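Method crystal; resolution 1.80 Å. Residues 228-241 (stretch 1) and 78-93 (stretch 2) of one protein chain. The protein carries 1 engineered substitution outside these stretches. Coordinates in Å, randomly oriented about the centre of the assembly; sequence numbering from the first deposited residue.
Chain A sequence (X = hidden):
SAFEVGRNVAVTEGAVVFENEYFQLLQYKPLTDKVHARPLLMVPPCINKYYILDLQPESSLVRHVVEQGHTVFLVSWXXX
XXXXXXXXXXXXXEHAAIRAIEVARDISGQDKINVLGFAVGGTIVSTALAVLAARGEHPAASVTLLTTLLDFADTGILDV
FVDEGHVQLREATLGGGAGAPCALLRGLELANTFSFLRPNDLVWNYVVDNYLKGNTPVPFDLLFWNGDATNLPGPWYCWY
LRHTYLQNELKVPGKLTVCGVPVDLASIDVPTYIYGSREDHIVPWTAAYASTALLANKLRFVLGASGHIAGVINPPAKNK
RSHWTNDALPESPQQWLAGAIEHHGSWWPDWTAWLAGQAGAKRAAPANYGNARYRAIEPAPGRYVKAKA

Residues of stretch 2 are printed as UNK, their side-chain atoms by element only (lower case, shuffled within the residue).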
# COMPACT_ATOMS: atom_id res chain seq x y z
N ASP A 228 10.97 28.53 8.11
CA ASP A 228 10.44 29.84 8.49
C ASP A 228 9.04 29.59 9.08
O ASP A 228 8.01 29.76 8.43
CB ASP A 228 10.44 30.76 7.28
CG ASP A 228 10.19 32.22 7.62
OD1 ASP A 228 9.94 32.54 8.80
OD2 ASP A 228 10.23 33.05 6.68
N ALA A 229 9.02 29.13 10.32
CA ALA A 229 7.80 28.54 10.87
C ALA A 229 6.79 29.61 11.30
O ALA A 229 7.13 30.76 11.55
CB ALA A 229 8.12 27.65 12.07
N THR A 230 5.52 29.21 11.36
CA THR A 230 4.47 30.11 11.80
C THR A 230 3.80 29.54 13.05
O THR A 230 3.82 28.33 13.27
CB THR A 230 3.43 30.35 10.71
OG1 THR A 230 2.88 29.09 10.29
CG2 THR A 230 4.10 31.05 9.52
N ASN A 231 3.24 30.42 13.86
CA ASN A 231 2.47 30.00 15.02
C ASN A 231 1.01 29.80 14.65
O ASN A 231 0.45 30.59 13.89
CB ASN A 231 2.55 31.04 16.14
CG ASN A 231 3.90 31.06 16.81
OD1 ASN A 231 4.50 30.01 17.06
ND2 ASN A 231 4.40 32.26 17.10
N LEU A 232 0.40 28.77 15.23
CA LEU A 232 -1.03 28.58 15.10
C LEU A 232 -1.68 28.86 16.45
O LEU A 232 -1.22 28.32 17.46
CB LEU A 232 -1.38 27.15 14.67
CG LEU A 232 -0.84 26.64 13.33
CD1 LEU A 232 -1.33 25.22 13.08
CD2 LEU A 232 -1.25 27.59 12.18
N PRO A 233 -2.72 29.68 16.51
CA PRO A 233 -3.43 29.86 17.78
C PRO A 233 -4.06 28.55 18.23
O PRO A 233 -4.51 27.74 17.41
CB PRO A 233 -4.51 30.91 17.45
CG PRO A 233 -4.00 31.56 16.13
CD PRO A 233 -3.34 30.44 15.41
N GLY A 234 -4.09 28.35 19.54
CA GLY A 234 -4.58 27.11 20.12
C GLY A 234 -5.94 26.69 19.60
O GLY A 234 -6.10 25.58 19.08
N PRO A 235 -6.96 27.54 19.74
CA PRO A 235 -8.31 27.13 19.31
C PRO A 235 -8.40 26.85 17.82
O PRO A 235 -9.15 25.96 17.40
CB PRO A 235 -9.19 28.31 19.73
CG PRO A 235 -8.45 28.92 20.93
CD PRO A 235 -6.98 28.81 20.50
N TRP A 236 -7.64 27.60 17.02
CA TRP A 236 -7.61 27.39 15.57
C TRP A 236 -7.06 26.02 15.22
O TRP A 236 -7.65 25.26 14.44
CB TRP A 236 -6.76 28.48 14.92
CG TRP A 236 -6.85 28.50 13.40
CD1 TRP A 236 -7.61 29.33 12.65
CD2 TRP A 236 -6.15 27.65 12.48
NE1 TRP A 236 -7.43 29.06 11.31
CE2 TRP A 236 -6.54 28.03 11.18
CE3 TRP A 236 -5.22 26.61 12.62
CZ2 TRP A 236 -6.06 27.40 10.04
CZ3 TRP A 236 -4.73 25.99 11.48
CH2 TRP A 236 -5.16 26.38 10.21
N TYR A 237 -5.89 25.71 15.77
CA TYR A 237 -5.23 24.43 15.53
C TYR A 237 -6.10 23.27 16.03
O TYR A 237 -6.22 22.23 15.37
CB TYR A 237 -3.86 24.49 16.21
CG TYR A 237 -2.94 23.28 16.21
CD1 TYR A 237 -3.08 22.25 15.30
CD2 TYR A 237 -1.91 23.20 17.14
CE1 TYR A 237 -2.23 21.16 15.33
CE2 TYR A 237 -1.05 22.12 17.18
CZ TYR A 237 -1.22 21.09 16.28
OH TYR A 237 -0.37 20.01 16.32
N CYS A 238 -6.73 23.45 17.19
CA CYS A 238 -7.64 22.44 17.73
C CYS A 238 -8.79 22.16 16.77
O CYS A 238 -9.09 21.00 16.46
CB CYS A 238 -8.16 22.92 19.09
SG CYS A 238 -9.44 21.90 19.86
N TRP A 239 -9.44 23.22 16.29
CA TRP A 239 -10.59 23.05 15.41
C TRP A 239 -10.19 22.38 14.11
O TRP A 239 -10.85 21.45 13.64
CB TRP A 239 -11.23 24.42 15.13
CG TRP A 239 -12.55 24.37 14.41
CD1 TRP A 239 -13.79 24.54 14.96
CD2 TRP A 239 -12.76 24.15 13.01
NE1 TRP A 239 -14.76 24.43 13.99
CE2 TRP A 239 -14.15 24.19 12.78
CE3 TRP A 239 -11.91 23.92 11.92
CZ2 TRP A 239 -14.71 24.00 11.52
CZ3 TRP A 239 -12.47 23.74 10.67
CH2 TRP A 239 -13.86 23.78 10.48
N TYR A 240 -9.10 22.86 13.50
CA TYR A 240 -8.63 22.27 12.25
C TYR A 240 -8.32 20.79 12.40
O TYR A 240 -8.80 19.96 11.63
CB TYR A 240 -7.40 23.06 11.78
CG TYR A 240 -6.85 22.63 10.44
CD1 TYR A 240 -7.67 22.54 9.32
CD2 TYR A 240 -5.50 22.35 10.30
CE1 TYR A 240 -7.15 22.16 8.09
CE2 TYR A 240 -4.98 21.96 9.08
CZ TYR A 240 -5.80 21.87 7.98
OH TYR A 240 -5.27 21.48 6.76
N LEU A 241 -7.55 20.42 13.43
CA LEU A 241 -7.22 19.01 13.65
C LEU A 241 -8.48 18.19 13.90
O LEU A 241 -8.64 17.10 13.34
CB LEU A 241 -6.27 18.89 14.84
CG LEU A 241 -5.17 17.83 14.86
CD1 LEU A 241 -4.32 17.93 13.60
CD2 LEU A 241 -4.31 18.03 16.11
N UNK A 78 -0.66 37.38 9.34
CA UNK A 78 0.07 37.71 10.56
C UNK A 78 0.69 36.44 11.13
O UNK A 78 0.12 35.35 11.03
n UNK A 78 0.31 41.29 16.44
n UNK A 78 0.55 40.56 14.26
c UNK A 78 -0.26 38.70 12.91
c UNK A 78 0.06 40.16 12.94
c UNK A 78 -0.23 40.94 15.27
c UNK A 78 -0.89 38.33 11.57
n UNK A 78 -1.55 40.97 15.12
N UNK A 79 1.89 36.57 11.70
CA UNK A 79 2.46 35.47 12.47
C UNK A 79 2.04 35.71 13.91
O UNK A 79 2.61 36.58 14.57
n UNK A 79 5.85 33.85 12.35
o UNK A 79 3.82 33.17 13.08
c UNK A 79 3.98 35.42 12.31
c UNK A 79 4.55 34.04 12.61
N UNK A 80 1.04 34.99 14.43
CA UNK A 80 0.39 35.43 15.67
C UNK A 80 1.33 35.44 16.87
O UNK A 80 2.21 34.58 17.01
c UNK A 80 -0.75 34.42 15.86
c UNK A 80 -0.42 33.30 14.99
c UNK A 80 0.36 33.83 13.84
N UNK A 81 1.15 36.44 17.72
CA UNK A 81 1.83 36.58 18.99
C UNK A 81 0.84 36.29 20.12
O UNK A 81 -0.28 35.83 19.89
c UNK A 81 2.43 37.98 19.13
o UNK A 81 1.79 40.25 18.81
o UNK A 81 0.18 38.82 19.16
c UNK A 81 1.39 39.09 19.03
N UNK A 82 1.26 36.62 21.35
CA UNK A 82 0.46 36.28 22.52
C UNK A 82 -0.93 36.89 22.46
O UNK A 82 -1.90 36.30 22.97
c UNK A 82 1.18 36.74 23.79
N UNK A 83 -1.07 38.06 21.84
CA UNK A 83 -2.37 38.73 21.78
C UNK A 83 -3.39 37.92 21.00
O UNK A 83 -4.59 38.13 21.18
o UNK A 83 -1.82 40.04 19.80
c UNK A 83 -2.22 40.12 21.16
N UNK A 84 -2.93 37.01 20.14
CA UNK A 84 -3.82 36.21 19.32
C UNK A 84 -3.90 34.76 19.77
O UNK A 84 -4.45 33.92 19.04
c UNK A 84 -3.38 36.30 17.86
c UNK A 84 -3.93 36.91 14.72
s UNK A 84 -2.73 37.84 15.68
c UNK A 84 -3.43 37.74 17.33
N UNK A 85 -3.39 34.44 20.96
CA UNK A 85 -3.37 33.05 21.43
C UNK A 85 -4.76 32.44 21.57
O UNK A 85 -4.87 31.22 21.69
c UNK A 85 -2.63 32.98 22.77
N UNK A 86 -5.82 33.25 21.57
CA UNK A 86 -7.18 32.75 21.61
C UNK A 86 -7.95 32.82 20.32
O UNK A 86 -9.17 32.59 20.34
N UNK A 87 -7.30 33.12 19.19
CA UNK A 87 -8.00 33.24 17.92
C UNK A 87 -8.53 31.89 17.46
O UNK A 87 -7.89 30.85 17.65
c UNK A 87 -7.06 33.79 16.84
o UNK A 87 -6.50 35.03 17.24
N UNK A 88 -9.70 31.91 16.82
CA UNK A 88 -10.42 30.70 16.44
C UNK A 88 -10.41 30.52 14.94
O UNK A 88 -10.07 31.43 14.18
o UNK A 88 -12.54 31.84 16.27
c UNK A 88 -11.89 30.99 18.44
c UNK A 88 -11.86 30.76 16.94
N UNK A 89 -10.82 29.33 14.51
CA UNK A 89 -11.03 29.09 13.09
C UNK A 89 -12.03 30.09 12.51
O UNK A 89 -11.80 30.64 11.43
c UNK A 89 -11.11 26.81 10.39
c UNK A 89 -9.76 26.47 10.29
c UNK A 89 -9.28 25.98 9.09
n UNK A 89 -13.20 27.04 9.60
c UNK A 89 -11.51 27.65 12.86
c UNK A 89 -13.19 27.45 10.91
c UNK A 89 -11.94 27.33 11.44
c UNK A 89 -11.46 26.16 8.04
c UNK A 89 -11.94 26.65 9.25
c UNK A 89 -10.13 25.83 7.97
N UNK A 90 -13.11 30.38 13.25
CA UNK A 90 -14.11 31.35 12.80
C UNK A 90 -13.52 32.75 12.68
O UNK A 90 -13.86 33.50 11.76
c UNK A 90 -15.31 31.37 13.75
c UNK A 90 -16.22 30.16 13.56
o UNK A 90 -15.73 29.13 13.07
o UNK A 90 -17.42 30.25 13.88
N UNK A 91 -12.65 33.13 13.63
CA UNK A 91 -12.02 34.45 13.55
C UNK A 91 -11.29 34.61 12.23
O UNK A 91 -11.38 35.65 11.57
o UNK A 91 -10.96 34.61 17.05
c UNK A 91 -11.03 34.64 14.70
c UNK A 91 -11.68 34.82 16.05
o UNK A 91 -12.88 35.18 16.12
N UNK A 92 -10.53 33.58 11.84
CA UNK A 92 -9.75 33.63 10.61
C UNK A 92 -10.65 33.67 9.40
O UNK A 92 -10.34 34.36 8.42
c UNK A 92 -6.28 32.37 10.57
c UNK A 92 -7.40 33.13 12.53
c UNK A 92 -5.06 32.56 11.19
c UNK A 92 -6.18 33.33 13.15
o UNK A 92 -3.79 33.22 13.08
c UNK A 92 -7.47 32.65 11.23
c UNK A 92 -5.01 33.04 12.47
c UNK A 92 -8.81 32.43 10.54
N UNK A 93 -11.77 32.94 9.43
CA UNK A 93 -12.70 32.95 8.30
C UNK A 93 -13.28 34.34 8.11
O UNK A 93 -13.29 34.88 6.99
c UNK A 93 -13.22 30.48 8.55
c UNK A 93 -14.85 32.00 7.40
c UNK A 93 -13.81 31.90 8.51
c UNK A 93 -12.49 30.06 7.27
O HOH W 1 -11.33 27.52 16.63

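Position 78 carries three carbons, a nitrogen, then a carbon bearing two more nitrogens: a guanidinium, hence R78. It does not touch stretch 1. At 79, two carbons end in one oxygen and one nitrogen, a carboxamide, so this is N79. Such a group can accept and donate at once: N79 OD1 accepts a hydrogen bond from N231 N at 2.9 Å, nearly straight (169°), while ND2 gives a weak bond to A229 O at 3.4 Å. The side chain thus reads the backbone at the start of strand 230-233.

Three carbons at 80 close a ring onto the backbone nitrogen, giving P80. Its CG lies 3.1 Å from N231 O and 4.1 Å from P233 CD, and its carbonyl O accepts from N231 ND2 at 3.2 Å. Position 81 has two carbons, the second with two oxygens. It is D81, whose CA-to-CB bond points away from stretch 1; its OD2 forms a salt bridge with R78 NH2 at 3.0 Å. Position 82 has a single side-chain carbon, out of reach of stretch 1, so it is A82. One carbon and one oxygen at 83 make S83, whose OG donates to D81 OD1 at a very short 2.4 Å, tying up the local bend.

Position 84 has an unbranched chain of two carbons, a sulfur and a carbon: M84. Its backbone makes the contact, with O 3.4 Å from P233 CB. The lone carbon of 85 identifies A85; it points away, leaving its O 3.4 Å from P235 CD. No side-chain atom exists at 86, so it is G86, inside the type I turn that runs from M84 to 87. One carbon and one oxygen at 87 give S87. Its O lies 3.4 Å from P233 CB and accepts a weak bond from W236 N at 3.3 Å.

At 88 one carbon carries an oxygen and a carbon: T88. Its OG1 accepts from the backbone N of 91 at 2.9 Å, capping the helix, and its methyl CG2 sits 4.0 Å from P235 CB. Position 89 holds fused five- and six-membered rings with eight carbons and one nitrogen, an indole, thus W89. Broad and flat, it stacks face-to-face on W239, its five-membered ring against the six-membered ring of W239, centroids 3.5 Å apart and planes at 12°. Two carbons and two oxygens at 90 make D90, with no contact across. The same atoms at 91 make D91, whose OD2 accepts from T88 N at 3.0 Å, completing a reciprocal capping pair.

A six-carbon ring bearing an oxygen at 92 is Y92; W236 CD1 lies over one face of it, and its OH is 3.5 Å from P233 CG. Four carbons at 93, forked at the first with one two-carbon arm, give I93, clear of stretch 1.

The contact therefore changes character along its length. Polar groups of N79 and P80 fix the strand, backbone carbonyls of the turn meet P233 and P235, and aromatic rings pack where the two helices cross at 98°. A water accepts from W89 N at 2.8 Å and donates a weak bond to P235 O, also at 2.8 Å.

Stretch 2, residues 78-93: RNPDASMAGSTWDDYI
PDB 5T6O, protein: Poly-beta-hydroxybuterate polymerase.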